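Local coordinates for protein gamma-glutamyl-gamma-aminobutyraldehyde dehydrogenase (Burkholderia cenocepacia, PDB 4LIH) that probably oxidises gamma-glutamyl-gamma-aminobutyraldehyde and related aldehydes to carboxylic acids with NAD(P)+, at residues L434-W439 and G456-N461. Sequence-based numbering, arbitrary orientation.
Sequences LAAAVW and GTVWVN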
loop_
_atom_site.group_PDB
_atom_site.type_symbol
_atom_site.label_atom_id
_atom_site.label_comp_id
_atom_site.label_asym_id
_atom_site.label_seq_id
_atom_site.Cartn_x
_atom_site.Cartn_y
_atom_site.Cartn_z
ATOM N N LEU A 434 10.812 12.174 -21.153
ATOM C CA LEU A 434 11.338 10.936 -20.575
ATOM C C LEU A 434 12.082 11.178 -19.249
ATOM O O LEU A 434 11.930 10.418 -18.285
ATOM C CB LEU A 434 12.202 10.185 -21.601
ATOM C CG LEU A 434 12.564 8.744 -21.203
ATOM C CD1 LEU A 434 11.261 7.997 -20.899
ATOM C CD2 LEU A 434 13.423 7.983 -22.235
ATOM N N ALA A 435 12.860 12.258 -19.193
ATOM C CA ALA A 435 13.648 12.524 -18.039
ATOM C C ALA A 435 14.099 13.955 -18.060
ATOM O O ALA A 435 13.971 14.667 -19.094
ATOM C CB ALA A 435 14.822 11.566 -17.979
ATOM N N ALA A 436 14.601 14.364 -16.898
ATOM C CA ALA A 436 15.142 15.690 -16.696
ATOM C C ALA A 436 16.055 15.685 -15.474
ATOM O O ALA A 436 16.028 14.774 -14.632
ATOM C CB ALA A 436 13.984 16.664 -16.511
ATOM N N ALA A 437 16.865 16.721 -15.350
ATOM C CA ALA A 437 17.665 16.892 -14.118
ATOM C C ALA A 437 17.888 18.335 -13.735
ATOM O O ALA A 437 17.786 19.217 -14.596
ATOM C CB ALA A 437 18.991 16.205 -14.301
ATOM N N VAL A 438 18.126 18.583 -12.429
ATOM C CA VAL A 438 18.479 19.900 -11.938
ATOM C C VAL A 438 19.604 19.779 -10.908
ATOM O O VAL A 438 19.637 18.822 -10.126
ATOM C CB VAL A 438 17.275 20.706 -11.363
ATOM C CG1 VAL A 438 16.565 19.958 -10.229
ATOM C CG2 VAL A 438 17.735 22.103 -11.007
ATOM N N TRP A 439 20.562 20.706 -10.998
ATOM C CA TRP A 439 21.698 20.741 -10.060
ATOM C C TRP A 439 21.668 22.016 -9.253
ATOM O O TRP A 439 21.849 23.112 -9.809
ATOM C CB TRP A 439 23.049 20.642 -10.775
ATOM C CG TRP A 439 23.232 19.366 -11.569
ATOM C CD1 TRP A 439 22.561 19.022 -12.703
ATOM C CD2 TRP A 439 24.084 18.245 -11.251
ATOM N NE1 TRP A 439 22.971 17.816 -13.134
ATOM C CE2 TRP A 439 23.875 17.282 -12.250
ATOM C CE3 TRP A 439 25.008 17.977 -10.230
ATOM C CZ2 TRP A 439 24.595 16.077 -12.300
ATOM C CZ3 TRP A 439 25.694 16.766 -10.243
ATOM C CH2 TRP A 439 25.470 15.818 -11.270
ATOM N N GLY A 456 9.180 11.702 -16.607
ATOM C CA GLY A 456 8.948 10.480 -15.795
ATOM C C GLY A 456 9.995 10.247 -14.733
ATOM O O GLY A 456 9.690 9.694 -13.661
ATOM N N THR A 457 11.251 10.622 -15.037
ATOM C CA THR A 457 12.353 10.580 -14.059
ATOM C C THR A 457 13.018 11.937 -13.923
ATOM O O THR A 457 13.411 12.544 -14.921
ATOM C CB THR A 457 13.424 9.527 -14.442
ATOM O OG1 THR A 457 12.838 8.242 -14.642
ATOM C CG2 THR A 457 14.550 9.378 -13.395
ATOM N N VAL A 458 13.119 12.477 -12.695
ATOM C CA VAL A 458 13.832 13.696 -12.482
ATOM C C VAL A 458 14.990 13.403 -11.518
ATOM O O VAL A 458 14.777 12.892 -10.406
ATOM C CB VAL A 458 12.939 14.853 -11.957
ATOM C CG1 VAL A 458 13.781 16.077 -11.699
ATOM C CG2 VAL A 458 11.811 15.185 -12.946
ATOM N N TRP A 459 16.205 13.613 -12.013
ATOM C CA TRP A 459 17.418 13.484 -11.216
ATOM C C TRP A 459 17.829 14.862 -10.620
ATOM O O TRP A 459 17.799 15.908 -11.303
ATOM C CB TRP A 459 18.560 12.938 -12.051
ATOM C CG TRP A 459 18.361 11.561 -12.591
ATOM C CD1 TRP A 459 18.388 10.388 -11.899
ATOM C CD2 TRP A 459 18.149 11.220 -13.951
ATOM N NE1 TRP A 459 18.191 9.332 -12.751
ATOM C CE2 TRP A 459 18.037 9.810 -14.019
ATOM C CE3 TRP A 459 18.090 11.958 -15.136
ATOM C CZ2 TRP A 459 17.834 9.129 -15.239
ATOM C CZ3 TRP A 459 17.904 11.289 -16.322
ATOM C CH2 TRP A 459 17.808 9.905 -16.383
ATOM N N VAL A 460 18.157 14.865 -9.328
ATOM C CA VAL A 460 18.609 16.083 -8.663
ATOM C C VAL A 460 20.083 15.875 -8.228
ATOM O O VAL A 460 20.417 14.936 -7.501
ATOM C CB VAL A 460 17.673 16.528 -7.488
ATOM C CG1 VAL A 460 18.252 17.766 -6.796
ATOM C CG2 VAL A 460 16.241 16.779 -7.992
ATOM N N ASN A 461 20.976 16.726 -8.722
ATOM C CA ASN A 461 22.412 16.607 -8.418
ATOM C C ASN A 461 22.983 15.251 -8.797
ATOM O O ASN A 461 23.891 14.764 -8.161
ATOM C CB ASN A 461 22.722 16.979 -6.944
ATOM C CG ASN A 461 22.229 18.337 -6.582
ATOM O OD1 ASN A 461 22.127 19.201 -7.447
ATOM N ND2 ASN A 461 21.954 18.574 -5.290
HETATM O O HOH W 1 11.977 7.846 -17.212
#
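With CG anti to the carbonyl carbon (chi1 -61°), the indole of W439 lies against N461, whose CA sits over one face in a CH-pi contact, 3.7 Å from the centroid of the six-membered ring. W459 has a nearly equal first torsion (-63°) but a second of opposite sign, and its ring reaches back toward the start of the neighbouring strand, where CZ3 meets CB of A435 at 3.5 Å. The indole edge also lies near CB of A437. Alanine suits both places, since its methyl lets the broad ring come close; CG2 of T457 lies over one face of that ring, offset toward the rim. On the other side of the sheet, V438 and V460 lie side by side, CG1 of V438 being 3.9 Å from CG2 of V460; beta-branched valines fit the extended backbone and pack against helix 443-452. Between the parallel strands, N of A436 donates to O of T457, and O of A436 accepts from N of W459, both at 2.9 Å; V438 likewise donates from N to O of W459 and accepts at O from N of N461. Toward L434 the ladder slackens: T457 N to L434 O is weak at 3.3 Å, and a water links that carbonyl to OG1 of T457. N461, just past the strand, accepts at OD1 from N of T440. Residues 457 to 460 also pair in parallel with a strand of a second subunit. Strand 435-439, helix 443-452 and strand 457-460 form a beta-alpha-beta crossover in the aldehyde dehydrogenase catalytic domain, with L434 close to the predicted active-site residue E274.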